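Local coordinates for purine nucleoside phosphorylase (Thermus thermophilus, PDB 1ODL), which probably catalyses the phosphate-dependent cleavage of purine nucleosides, releasing the free purine base and the sugar 1-phosphate, at residues Arg16-Gly21 with Val56-Gln61; Ala82-Arg87 with Gly193-Ala198; Ala94-Ala99 with Glu166-Ala171; Leu98-Leu103 with Ser203-Asp208; Gln107-Leu112 with Met180-Leu185. One frame throughout, in Å; residues are numbered along the deposited sequence.

Along the chain, interaction 1 closes before the others open, and interactions 3 and 5 fall between the two segments of interaction 2. Interactions 1 and 2 pair neighbouring strands of one mixed sheet: strands 16-19 and 84-93 lie side by side, the contact centres are 10 Å apart, and both reach the same sulfate. Interaction 5, centred 13 Å from interaction 2, packs the start of helix 182-192, next to which Glu181 makes a salt bridge to Arg87. Interactions 3 and 4, their centres 10 Å apart, share Leu98 and Ala99 and hold the loop after strand 84-93, centred about 30 and 24 Å from interaction 1. One sheet thus links the anion site to this outlying loop.

Interaction 1: Arg16-Gly21 with Val56-Gln61. With SO4 (sulfate ion), chain G.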
# COMPACT_ATOMS: atom_id res chain seq x y z
N ARG A 16 -17.38 22.41 -26.18
CA ARG A 16 -18.30 21.72 -25.28
C ARG A 16 -18.51 20.32 -25.83
O ARG A 16 -18.94 20.15 -26.97
CB ARG A 16 -19.62 22.48 -25.22
CG ARG A 16 -19.44 23.94 -24.81
CD ARG A 16 -20.73 24.72 -24.89
NE ARG A 16 -20.62 26.01 -24.23
CZ ARG A 16 -19.93 27.05 -24.69
NH1 ARG A 16 -19.90 28.18 -24.00
NH2 ARG A 16 -19.28 26.96 -25.85
N VAL A 17 -18.21 19.32 -25.00
CA VAL A 17 -18.31 17.92 -25.39
C VAL A 17 -19.05 17.06 -24.38
O VAL A 17 -18.84 17.19 -23.18
CB VAL A 17 -16.89 17.33 -25.57
CG1 VAL A 17 -16.97 15.89 -26.06
CG2 VAL A 17 -16.09 18.19 -26.53
N LEU A 18 -19.94 16.19 -24.87
CA LEU A 18 -20.66 15.27 -24.00
C LEU A 18 -19.91 13.96 -24.18
O LEU A 18 -19.54 13.61 -25.30
CB LEU A 18 -22.12 15.08 -24.43
CG LEU A 18 -23.10 16.25 -24.31
CD1 LEU A 18 -24.52 15.70 -24.36
CD2 LEU A 18 -22.89 17.01 -23.01
N LEU A 19 -19.68 13.24 -23.09
CA LEU A 19 -18.93 12.00 -23.15
C LEU A 19 -19.69 10.73 -22.75
O LEU A 19 -19.66 10.31 -21.59
CB LEU A 19 -17.67 12.11 -22.29
CG LEU A 19 -16.67 13.21 -22.66
CD1 LEU A 19 -15.58 13.27 -21.61
CD2 LEU A 19 -16.07 12.94 -24.03
N PRO A 20 -20.41 10.12 -23.71
CA PRO A 20 -21.14 8.89 -23.38
C PRO A 20 -20.14 7.73 -23.52
O PRO A 20 -19.19 7.82 -24.31
CB PRO A 20 -22.23 8.84 -24.45
CG PRO A 20 -21.53 9.45 -25.65
CD PRO A 20 -20.81 10.64 -25.03
N GLY A 21 -20.34 6.65 -22.77
CA GLY A 21 -19.43 5.52 -22.87
C GLY A 21 -19.75 4.61 -24.04
O GLY A 21 -18.86 4.00 -24.64
N VAL A 56 -25.32 26.58 -30.45
CA VAL A 56 -23.98 26.43 -29.88
C VAL A 56 -23.39 25.08 -30.28
O VAL A 56 -24.04 24.04 -30.14
CB VAL A 56 -24.02 26.52 -28.34
CG1 VAL A 56 -22.61 26.50 -27.78
CG2 VAL A 56 -24.76 27.77 -27.92
N PRO A 57 -22.16 25.08 -30.80
CA PRO A 57 -21.55 23.81 -31.20
C PRO A 57 -21.33 22.87 -30.01
O PRO A 57 -20.84 23.29 -28.96
CB PRO A 57 -20.25 24.24 -31.89
CG PRO A 57 -19.95 25.57 -31.29
CD PRO A 57 -21.30 26.22 -31.16
N VAL A 58 -21.69 21.61 -30.19
CA VAL A 58 -21.53 20.62 -29.14
C VAL A 58 -21.10 19.30 -29.75
O VAL A 58 -21.71 18.83 -30.71
CB VAL A 58 -22.85 20.37 -28.36
CG1 VAL A 58 -22.61 19.33 -27.28
CG2 VAL A 58 -23.37 21.67 -27.76
N SER A 59 -20.05 18.70 -29.19
CA SER A 59 -19.57 17.41 -29.67
C SER A 59 -20.01 16.30 -28.70
O SER A 59 -20.13 16.52 -27.49
CB SER A 59 -18.03 17.41 -29.77
OG SER A 59 -17.57 18.17 -30.87
N VAL A 60 -20.26 15.12 -29.26
CA VAL A 60 -20.65 13.94 -28.48
C VAL A 60 -19.61 12.88 -28.84
O VAL A 60 -19.66 12.30 -29.92
CB VAL A 60 -22.06 13.43 -28.89
CG1 VAL A 60 -22.45 12.23 -28.04
CG2 VAL A 60 -23.08 14.55 -28.74
N GLN A 61 -18.67 12.64 -27.93
CA GLN A 61 -17.58 11.69 -28.17
C GLN A 61 -17.62 10.44 -27.31
O GLN A 61 -17.64 10.51 -26.08
CB GLN A 61 -16.23 12.38 -27.95
CG GLN A 61 -15.03 11.45 -28.05
CD GLN A 61 -14.82 10.91 -29.46
OE1 GLN A 61 -14.70 11.68 -30.41
NE2 GLN A 61 -14.78 9.59 -29.59
S SO4 G . -21.99 4.22 -20.12
O1 SO4 G . -21.87 4.39 -18.66
O2 SO4 G . -21.90 5.54 -20.78
O3 SO4 G . -23.30 3.62 -20.42
O4 SO4 G . -20.90 3.35 -20.60
O HOH W 1 -18.83 24.91 -27.80
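Val17 faces Ser59, and Leu18 faces Val60, where strands 16-19 and 56-61 run parallel in the mixed sheet of the phosphorylase-superfamily fold. Ser59 gives its N-H to Arg16 O and takes Leu18 N on its carbonyl, and Gln61 N closes the ladder on Leu18 O at 2.9 Å. On the face carrying Val17 and Ser59, CG2 of Val17 rests 3.9 Å from CB of Ser59, whose hydroxyl bonds to Thr50. Leu18, Val58 and Val60 occupy the other face, the first two under helix 214-232 and Val60 under helix 23-33. A chi1 of -178° swings CG1 of Val60 away from its backbone N, and this methyl meets CG of Pro20 at 3.8 Å, the two side chains crossing at about a right angle. Arg16 has CG opposite its carbonyl carbon (chi1 -56°) and runs extended to NE beside Val56, whose CG1 lies over one face of the guanidinium, 3.9 Å from Arg16 NH2. NE bonds to Val232 O and NH1 makes a salt bridge to the C-terminal carboxylate of Val235. In the guanidinium plane, a water accepts from Arg16 NH2 and donates to Pro57 O at 2.8 Å, bridging the strands at their start. At the far end Gly21 N donates to sulfate O2 at 2.8 Å.

Interaction 2: Ala82-Arg87 with Gly193-Ala198; sequences ARVLVR and GVRTGA. With SO4 (sulfate ion), chain G.
Arg83 and Arg195 lie side by side and point the same way, NH1 of Arg83 3.7 Å from NE of Arg195, their guanidinium planes turned 79° apart. The approach of like charges is probably eased by anionic mates, Glu15 for Arg83 NE and Asp130 for Arg195 NH1, while Arg83 NH2 also bonds to Val235 O. CG2 of Val84 sits over one face of the Arg83 guanidinium, offset toward its rim. The strands themselves, 84-87 and 195-198, run parallel, their ladder passing from Arg195 N on Arg83 O, through Leu85 and Gly197, to Arg87 N on Gly197 O at 2.8 Å. On the face of Leu85, its CD1 meets CG2 of Val194 at 4.1 Å, the two branches crossing obliquely. Val86 faces Gly197, so its CG1 packs on the backbone, 3.6 Å from Gly197 O. Next along, CB of Arg87 touches CB of Ala198 at 3.9 Å. From there the Arg87 chain leaves the pair: CG stands opposite the backbone N (chi1 166°) and the extended chain carries the guanidinium to the sulfate. That ion lies at the guanidinium edge, where NH2 donates to O1 at 2.8 Å, nearly straight at 169°, and NH1 to O2 at a longer 3.3 Å. Glu179 takes NE and Glu181 also binds NH2, fixing the group's rotation. The strand pair thus delivers a buried, oriented positive charge to an anion, consistent with a phosphate site in this phosphorylase.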
# COMPACT_ATOMS: atom_id res chain seq x y z
N ALA A 82 -11.05 20.69 -26.61
CA ALA A 82 -12.18 20.58 -25.70
C ALA A 82 -11.88 21.41 -24.46
O ALA A 82 -10.77 21.38 -23.94
CB ALA A 82 -12.40 19.11 -25.33
N ARG A 83 -12.88 22.17 -24.00
CA ARG A 83 -12.73 23.03 -22.82
C ARG A 83 -13.73 22.66 -21.71
O ARG A 83 -13.45 22.86 -20.53
CB ARG A 83 -12.94 24.50 -23.24
CG ARG A 83 -12.87 25.52 -22.10
CD ARG A 83 -13.12 26.95 -22.60
NE ARG A 83 -14.52 27.19 -22.94
CZ ARG A 83 -15.49 27.40 -22.05
NH1 ARG A 83 -15.22 27.40 -20.75
NH2 ARG A 83 -16.73 27.61 -22.46
N VAL A 84 -14.88 22.13 -22.11
CA VAL A 84 -15.93 21.73 -21.19
C VAL A 84 -16.37 20.31 -21.56
O VAL A 84 -16.93 20.09 -22.64
CB VAL A 84 -17.16 22.66 -21.31
CG1 VAL A 84 -18.26 22.21 -20.36
CG2 VAL A 84 -16.74 24.09 -21.02
N LEU A 85 -16.12 19.36 -20.67
CA LEU A 85 -16.45 17.98 -20.94
C LEU A 85 -17.36 17.37 -19.87
O LEU A 85 -16.98 17.28 -18.71
CB LEU A 85 -15.16 17.16 -21.07
CG LEU A 85 -14.16 17.66 -22.12
CD1 LEU A 85 -13.33 18.80 -21.56
CD2 LEU A 85 -13.23 16.52 -22.53
N VAL A 86 -18.55 16.94 -20.28
CA VAL A 86 -19.50 16.35 -19.35
C VAL A 86 -19.86 14.92 -19.70
O VAL A 86 -20.38 14.65 -20.79
CB VAL A 86 -20.81 17.16 -19.27
CG1 VAL A 86 -21.77 16.49 -18.31
CG2 VAL A 86 -20.53 18.59 -18.84
N ARG A 87 -19.59 14.00 -18.79
CA ARG A 87 -19.91 12.61 -19.02
C ARG A 87 -21.40 12.38 -18.83
O ARG A 87 -22.00 12.85 -17.86
CB ARG A 87 -19.13 11.69 -18.08
CG ARG A 87 -19.65 10.24 -18.03
CD ARG A 87 -18.70 9.29 -17.30
NE ARG A 87 -19.42 8.13 -16.78
CZ ARG A 87 -19.95 7.16 -17.52
NH1 ARG A 87 -19.83 7.18 -18.85
NH2 ARG A 87 -20.64 6.19 -16.94
N GLY A 193 -6.41 21.55 -16.86
CA GLY A 193 -7.00 22.87 -16.81
C GLY A 193 -8.27 23.06 -17.61
O GLY A 193 -8.48 24.12 -18.20
N VAL A 194 -9.12 22.03 -17.64
CA VAL A 194 -10.38 22.13 -18.36
C VAL A 194 -11.54 21.87 -17.40
O VAL A 194 -11.33 21.40 -16.28
CB VAL A 194 -10.44 21.14 -19.56
CG1 VAL A 194 -9.40 21.53 -20.58
CG2 VAL A 194 -10.21 19.71 -19.08
N ARG A 195 -12.76 22.20 -17.82
CA ARG A 195 -13.94 22.02 -16.98
C ARG A 195 -14.62 20.70 -17.29
O ARG A 195 -14.86 20.37 -18.45
CB ARG A 195 -14.93 23.16 -17.19
CG ARG A 195 -14.38 24.54 -16.91
CD ARG A 195 -15.42 25.59 -17.27
NE ARG A 195 -14.94 26.94 -17.06
CZ ARG A 195 -14.93 27.56 -15.88
NH1 ARG A 195 -15.38 26.94 -14.80
NH2 ARG A 195 -14.47 28.80 -15.79
N THR A 196 -14.93 19.94 -16.24
CA THR A 196 -15.58 18.66 -16.43
C THR A 196 -16.74 18.46 -15.46
O THR A 196 -16.88 19.18 -14.46
CB THR A 196 -14.56 17.50 -16.25
OG1 THR A 196 -14.11 17.44 -14.89
CG2 THR A 196 -13.36 17.71 -17.16
N GLY A 197 -17.57 17.48 -15.77
CA GLY A 197 -18.71 17.17 -14.94
C GLY A 197 -19.27 15.84 -15.40
O GLY A 197 -18.90 15.34 -16.46
N ALA A 198 -20.16 15.27 -14.60
CA ALA A 198 -20.76 13.99 -14.95
C ALA A 198 -22.16 13.89 -14.37
O ALA A 198 -22.41 14.29 -13.23
CB ALA A 198 -19.90 12.84 -14.44
S SO4 G . -21.99 4.22 -20.12
O1 SO4 G . -21.87 4.39 -18.66
O2 SO4 G . -21.90 5.54 -20.78
O3 SO4 G . -23.30 3.62 -20.42
O4 SO4 G . -20.90 3.35 -20.60

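Interaction 3: Ala94-Ala99 with Glu166-Ala171; sequences ASSDLA and EARAWA
Arg168 of helix 164-171 reaches over the type I beta turn Ser95-Leu98, in the loop that follows strand 84-93, and its NH2 donates to Ser96 OG at 2.9 Å. The bond is fairly straight (159°), with the hydroxyl oxygen close to the guanidinium plane. Ala94 O and Ser95 CA lie over one face of that group, toward its rim. Nearer the helix, CG of Arg168 comes within 3.3 Å of Ala94 O, which also accepts a CA-H contact from Arg168. Ala94 itself nests on the helix backbone: its CB lies 3.6 Å from Ala167 O and 4.1 Å from CB of Ala171, small residues letting loop and helix come close. What positions these groups comes next. CG of Arg168 stands opposite the carbonyl carbon (chi1 -63°), and the extended chain then carries the guanidinium out to the turn, while NH1 makes a weak hydrogen bond back to Pro164 O of its own helix. With an alanine here, Ser96 OG is likely to lose its guanidinium donor and Ala94 O the cover of CG and the guanidinium, leaving the turn freer to shift. Phe178 of strand 175-179 touches both Ala94 and Ala167, and Trp170, on another side of the helix, meets the Phe178 ring steeply, with planes at about 75°. At the last residue of the helix, CB of Ala171 also touches CB of Ser95, 4.1 Å away.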
# COMPACT_ATOMS: atom_id res chain seq x y z
N ALA A 94 -25.93 1.54 -5.72
CA ALA A 94 -25.21 0.90 -4.62
C ALA A 94 -26.11 0.46 -3.47
O ALA A 94 -25.68 -0.27 -2.57
CB ALA A 94 -24.12 1.84 -4.11
N SER A 95 -27.35 0.91 -3.48
CA SER A 95 -28.31 0.55 -2.44
C SER A 95 -29.69 0.34 -3.05
O SER A 95 -29.96 0.80 -4.17
CB SER A 95 -28.35 1.65 -1.38
OG SER A 95 -28.37 2.93 -1.99
N SER A 96 -30.56 -0.37 -2.33
CA SER A 96 -31.91 -0.66 -2.83
C SER A 96 -32.84 0.55 -2.96
O SER A 96 -33.92 0.42 -3.52
CB SER A 96 -32.59 -1.70 -1.94
OG SER A 96 -31.93 -2.96 -1.99
N ASP A 97 -32.43 1.72 -2.45
CA ASP A 97 -33.28 2.91 -2.52
C ASP A 97 -33.23 3.74 -3.82
O ASP A 97 -34.14 4.51 -4.09
CB ASP A 97 -32.98 3.84 -1.35
CG ASP A 97 -31.54 4.31 -1.35
OD1 ASP A 97 -30.65 3.46 -1.18
OD2 ASP A 97 -31.32 5.53 -1.52
N LEU A 98 -32.16 3.60 -4.59
CA LEU A 98 -32.04 4.34 -5.85
C LEU A 98 -32.71 3.51 -6.94
O LEU A 98 -32.29 2.39 -7.21
CB LEU A 98 -30.57 4.53 -6.23
CG LEU A 98 -29.87 5.85 -5.94
CD1 LEU A 98 -28.42 5.73 -6.37
CD2 LEU A 98 -30.54 6.99 -6.68
N ALA A 99 -33.73 4.07 -7.58
CA ALA A 99 -34.45 3.35 -8.63
C ALA A 99 -33.92 3.67 -10.02
O ALA A 99 -33.47 4.79 -10.28
CB ALA A 99 -35.93 3.67 -8.55
N GLU A 166 -20.65 -5.66 -1.16
CA GLU A 166 -19.59 -4.67 -1.18
C GLU A 166 -20.14 -3.30 -1.60
O GLU A 166 -19.77 -2.28 -1.03
CB GLU A 166 -18.48 -5.09 -2.14
CG GLU A 166 -17.86 -6.43 -1.81
CD GLU A 166 -16.78 -6.84 -2.78
OE1 GLU A 166 -16.96 -6.61 -4.00
OE2 GLU A 166 -15.75 -7.39 -2.34
N ALA A 167 -21.02 -3.30 -2.59
CA ALA A 167 -21.62 -2.07 -3.08
C ALA A 167 -22.37 -1.37 -1.96
O ALA A 167 -22.25 -0.15 -1.78
CB ALA A 167 -22.57 -2.37 -4.24
N ARG A 168 -23.14 -2.15 -1.21
CA ARG A 168 -23.91 -1.60 -0.11
C ARG A 168 -23.03 -1.10 1.02
O ARG A 168 -23.35 -0.12 1.69
CB ARG A 168 -24.92 -2.64 0.39
CG ARG A 168 -25.91 -2.99 -0.71
CD ARG A 168 -27.10 -3.79 -0.23
NE ARG A 168 -28.24 -3.55 -1.11
CZ ARG A 168 -28.25 -3.81 -2.41
NH1 ARG A 168 -27.17 -4.33 -2.99
NH2 ARG A 168 -29.32 -3.53 -3.14
N ALA A 169 -21.90 -1.78 1.24
CA ALA A 169 -20.98 -1.33 2.28
C ALA A 169 -20.52 0.08 1.91
O ALA A 169 -20.44 0.96 2.76
CB ALA A 169 -19.79 -2.28 2.37
N TRP A 170 -20.24 0.30 0.62
CA TRP A 170 -19.80 1.61 0.13
C TRP A 170 -20.89 2.66 0.23
O TRP A 170 -20.60 3.86 0.39
CB TRP A 170 -19.33 1.53 -1.33
CG TRP A 170 -17.93 1.06 -1.49
CD1 TRP A 170 -17.51 -0.17 -1.91
CD2 TRP A 170 -16.74 1.82 -1.23
NE1 TRP A 170 -16.14 -0.22 -1.93
CE2 TRP A 170 -15.64 0.99 -1.52
CE3 TRP A 170 -16.50 3.13 -0.78
CZ2 TRP A 170 -14.32 1.42 -1.38
CZ3 TRP A 170 -15.19 3.55 -0.64
CH2 TRP A 170 -14.12 2.70 -0.94
N ALA A 171 -22.14 2.23 0.12
CA ALA A 171 -23.27 3.15 0.22
C ALA A 171 -23.30 3.80 1.60
O ALA A 171 -23.75 4.94 1.75
CB ALA A 171 -24.59 2.40 -0.03

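Interaction 4: Leu98-Leu103 with Ser203-Asp208; sequences LAPGEL and SNRIGD
The guanidinium of Arg205 has the Pro100 ring on one face, its CD 3.5 Å above the plane and displaced toward the rim, and the Leu98 carbonyl at its edge. Arg205 NH2 is 3.7 Å from Pro100 CD, the two side chains crossing at a slant, and also 3.8 Å from CB of Ala99. Leu98 O lies doubtfully close to NH1, at an angle too poor for a hydrogen bond. CG of Arg205 points opposite its carbonyl carbon (chi1 -54°) and the chain runs extended to NE, which brings the flat end from the end of strand 195-205 across to the loop. A leucine in its place would probably leave the Pro100 ring and CB of Ala99 without the flat group they pack against. Nearer the strand, CB of Pro100 packs on the backbone of Ser203, 4.3 Å from its C atom, while Ala212 touches the proline from outside the pair. The strand end has its own bonds: Ser203 OG donates to Asn204 OD1 at 2.8 Å, in the plane of that carbonyl, and Arg205 N donates to Asp208 OD2, although Asp208 is poorly ordered. Both segments turn here: Ala99-Glu102, closed by Glu102 N on Ala99 O, and Arg205-Asp208 are type II beta turns, the first with the classic Pro-Gly pair at its centre.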
# COMPACT_ATOMS: atom_id res chain seq x y z
N LEU A 98 -32.16 3.60 -4.59
CA LEU A 98 -32.04 4.34 -5.85
C LEU A 98 -32.71 3.51 -6.94
O LEU A 98 -32.29 2.39 -7.21
CB LEU A 98 -30.57 4.53 -6.23
CG LEU A 98 -29.87 5.85 -5.94
CD1 LEU A 98 -28.42 5.73 -6.37
CD2 LEU A 98 -30.54 6.99 -6.68
N ALA A 99 -33.73 4.07 -7.58
CA ALA A 99 -34.45 3.35 -8.63
C ALA A 99 -33.92 3.67 -10.02
O ALA A 99 -33.47 4.79 -10.28
CB ALA A 99 -35.93 3.67 -8.55
N PRO A 100 -33.97 2.69 -10.93
CA PRO A 100 -33.49 2.88 -12.31
C PRO A 100 -34.22 4.05 -12.97
O PRO A 100 -35.42 4.25 -12.75
CB PRO A 100 -33.80 1.55 -12.97
CG PRO A 100 -35.02 1.08 -12.24
CD PRO A 100 -34.64 1.39 -10.80
N GLY A 101 -33.50 4.81 -13.78
CA GLY A 101 -34.10 5.96 -14.44
C GLY A 101 -33.76 7.25 -13.70
O GLY A 101 -33.74 8.32 -14.30
N GLU A 102 -33.49 7.15 -12.40
CA GLU A 102 -33.15 8.33 -11.62
C GLU A 102 -31.83 8.95 -12.08
O GLU A 102 -30.92 8.23 -12.50
CB GLU A 102 -33.07 7.98 -10.13
CG GLU A 102 -32.56 9.11 -9.24
CD GLU A 102 -33.55 9.53 -8.18
OE1 GLU A 102 -33.97 8.66 -7.38
OE2 GLU A 102 -33.91 10.73 -8.14
N LEU A 103 -31.73 10.27 -12.00
CA LEU A 103 -30.52 10.98 -12.40
C LEU A 103 -29.60 11.25 -11.22
O LEU A 103 -30.07 11.47 -10.09
CB LEU A 103 -30.86 12.32 -13.06
CG LEU A 103 -31.89 12.39 -14.19
CD1 LEU A 103 -32.02 13.84 -14.65
CD2 LEU A 103 -31.45 11.50 -15.34
N SER A 203 -29.24 2.53 -14.32
CA SER A 203 -29.76 1.53 -15.24
C SER A 203 -30.08 0.21 -14.54
O SER A 203 -30.68 -0.68 -15.13
CB SER A 203 -28.76 1.28 -16.37
OG SER A 203 -27.49 0.94 -15.83
N ASN A 204 -29.70 0.11 -13.26
CA ASN A 204 -29.94 -1.11 -12.49
C ASN A 204 -29.42 -1.00 -11.07
O ASN A 204 -28.55 -0.18 -10.77
CB ASN A 204 -29.24 -2.29 -13.16
CG ASN A 204 -27.74 -2.08 -13.25
OD1 ASN A 204 -27.27 -1.20 -13.97
ND2 ASN A 204 -26.98 -2.88 -12.51
N ARG A 205 -29.95 -1.84 -10.19
CA ARG A 205 -29.49 -1.87 -8.81
C ARG A 205 -28.44 -2.97 -8.84
O ARG A 205 -28.76 -4.13 -9.07
CB ARG A 205 -30.63 -2.26 -7.85
CG ARG A 205 -31.89 -1.39 -7.96
CD ARG A 205 -32.92 -1.82 -6.92
NE ARG A 205 -34.29 -1.49 -7.30
CZ ARG A 205 -34.80 -0.26 -7.32
NH1 ARG A 205 -34.06 0.77 -6.98
NH2 ARG A 205 -36.07 -0.07 -7.69
N ILE A 206 -27.17 -2.61 -8.62
CA ILE A 206 -26.08 -3.59 -8.65
C ILE A 206 -26.45 -5.00 -8.21
O ILE A 206 -27.05 -5.20 -7.15
CB ILE A 206 -24.87 -3.10 -7.82
CG1 ILE A 206 -24.19 -1.95 -8.57
CG2 ILE A 206 -23.89 -4.24 -7.58
CD1 ILE A 206 -22.93 -1.46 -7.91
N GLY A 207 -26.06 -5.97 -9.04
CA GLY A 207 -26.32 -7.37 -8.76
C GLY A 207 -27.30 -7.98 -9.75
O GLY A 207 -27.45 -9.20 -9.83
N ASP A 208 -27.98 -7.13 -10.51
CA ASP A 208 -28.96 -7.58 -11.49
C ASP A 208 -28.33 -8.23 -12.71
O ASP A 208 -27.33 -7.74 -13.24
CB ASP A 208 -29.84 -6.41 -11.95
CG ASP A 208 -30.54 -5.72 -10.80
OD1 ASP A 208 -30.99 -6.42 -9.87
OD2 ASP A 208 -30.64 -4.47 -10.83

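Interaction 5: Gln107-Leu112 with Met180-Leu185; sequences QGAVPL and MEASAL
Ala109 and Ser183 meet in a close packing of small residues, buried where strand 108-112 passes the first turn of helix 182-192. CB of Ala109 points toward the helix start, 3.6 Å from Ser183 N and 3.8 Å from CB of Ala182. Farther along the strand, CB of Ser183 lies 4.0 Å from CA of Pro111 and 4.3 Å from CB of its ring. Pro111 is the centre of an inverse gamma turn, which bends the strand beside the helix. With only small side chains at the closest point, strand backbone and helix backbone approach to 5.0 Å between CA of Ala109 and CA of Ser183. The hydroxyl of Ser183 takes no part across the contact: with chi1 at 58°, OG sits between the backbone N and the carbonyl carbon and bonds to Asp113. Strand 152-156 lies against the same place, its Ser155 touching Ala109 and accepting from Ser183 N. The third subunit packs on the strand as well, its Pro124 on Val110 and its Tyr125 on Pro111. Glu181 is the residue at the N-cap, and Glu179 accepts from both Glu181 N and Ala182 N. The chemistry is therefore divided: apolar carbons bring strand and helix together, while Glu179 and Ser155 supply oxygens to the N-H groups at the buried helix start, where the carboxylate is probably favoured by the positive end of the helix dipole.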
# COMPACT_ATOMS: atom_id res chain seq x y z
N GLN A 107 -21.17 14.69 -7.62
CA GLN A 107 -20.49 15.71 -6.84
C GLN A 107 -19.03 15.31 -6.68
O GLN A 107 -18.16 16.17 -6.48
CB GLN A 107 -21.15 15.83 -5.47
CG GLN A 107 -20.35 16.63 -4.45
CD GLN A 107 -20.97 16.56 -3.07
OE1 GLN A 107 -21.63 15.58 -2.73
NE2 GLN A 107 -20.75 17.59 -2.26
N GLY A 108 -18.77 14.01 -6.77
CA GLY A 108 -17.42 13.49 -6.64
C GLY A 108 -17.36 12.04 -7.11
O GLY A 108 -18.40 11.43 -7.37
N ALA A 109 -16.15 11.49 -7.20
CA ALA A 109 -15.98 10.11 -7.65
C ALA A 109 -14.91 9.38 -6.86
O ALA A 109 -13.73 9.72 -6.95
CB ALA A 109 -15.63 10.10 -9.15
N VAL A 110 -15.31 8.38 -6.08
CA VAL A 110 -14.35 7.60 -5.31
C VAL A 110 -13.48 6.90 -6.34
O VAL A 110 -13.97 6.18 -7.21
CB VAL A 110 -15.08 6.56 -4.41
CG1 VAL A 110 -14.07 5.67 -3.67
CG2 VAL A 110 -15.95 7.29 -3.40
N PRO A 111 -12.15 7.12 -6.28
CA PRO A 111 -11.19 6.53 -7.21
C PRO A 111 -10.81 5.08 -6.94
O PRO A 111 -9.77 4.81 -6.35
CB PRO A 111 -10.00 7.47 -7.10
CG PRO A 111 -10.01 7.81 -5.64
CD PRO A 111 -11.48 8.04 -5.33
N LEU A 112 -11.64 4.14 -7.38
CA LEU A 112 -11.33 2.73 -7.17
C LEU A 112 -10.69 2.17 -8.44
O LEU A 112 -10.63 0.95 -8.62
CB LEU A 112 -12.61 1.95 -6.83
CG LEU A 112 -13.43 2.43 -5.62
CD1 LEU A 112 -14.64 1.52 -5.42
CD2 LEU A 112 -12.57 2.42 -4.36
N MET A 180 -17.76 3.52 -14.44
CA MET A 180 -16.36 3.26 -14.78
C MET A 180 -15.58 4.34 -15.52
O MET A 180 -14.72 4.01 -16.34
CB MET A 180 -16.33 1.97 -15.61
CG MET A 180 -17.02 0.78 -14.94
SD MET A 180 -17.12 -0.70 -15.97
CE MET A 180 -15.38 -1.07 -16.21
N GLU A 181 -15.83 5.61 -15.23
CA GLU A 181 -15.13 6.65 -15.96
C GLU A 181 -14.90 7.97 -15.24
O GLU A 181 -13.89 8.64 -15.47
CB GLU A 181 -15.88 6.96 -17.27
CG GLU A 181 -15.90 5.86 -18.31
CD GLU A 181 -17.00 4.83 -18.08
OE1 GLU A 181 -17.00 3.79 -18.78
OE2 GLU A 181 -17.86 5.05 -17.21
N ALA A 182 -15.84 8.35 -14.38
CA ALA A 182 -15.80 9.64 -13.69
C ALA A 182 -14.50 10.08 -13.02
O ALA A 182 -14.01 11.18 -13.28
CB ALA A 182 -16.95 9.72 -12.68
N SER A 183 -13.94 9.24 -12.16
CA SER A 183 -12.72 9.61 -11.45
C SER A 183 -11.63 10.15 -12.37
O SER A 183 -11.07 11.21 -12.09
CB SER A 183 -12.20 8.42 -10.64
OG SER A 183 -11.94 7.28 -11.45
N ALA A 184 -11.35 9.46 -13.47
CA ALA A 184 -10.31 9.89 -14.40
C ALA A 184 -10.63 11.20 -15.11
O ALA A 184 -9.74 12.02 -15.35
CB ALA A 184 -10.03 8.79 -15.45
N LEU A 185 -11.90 11.39 -15.43
CA LEU A 185 -12.34 12.61 -16.10
C LEU A 185 -12.11 13.81 -15.20
O LEU A 185 -11.60 14.83 -15.64
CB LEU A 185 -13.83 12.50 -16.46
CG LEU A 185 -14.56 13.75 -16.96
CD1 LEU A 185 -13.95 14.27 -18.27
CD2 LEU A 185 -16.02 13.39 -17.14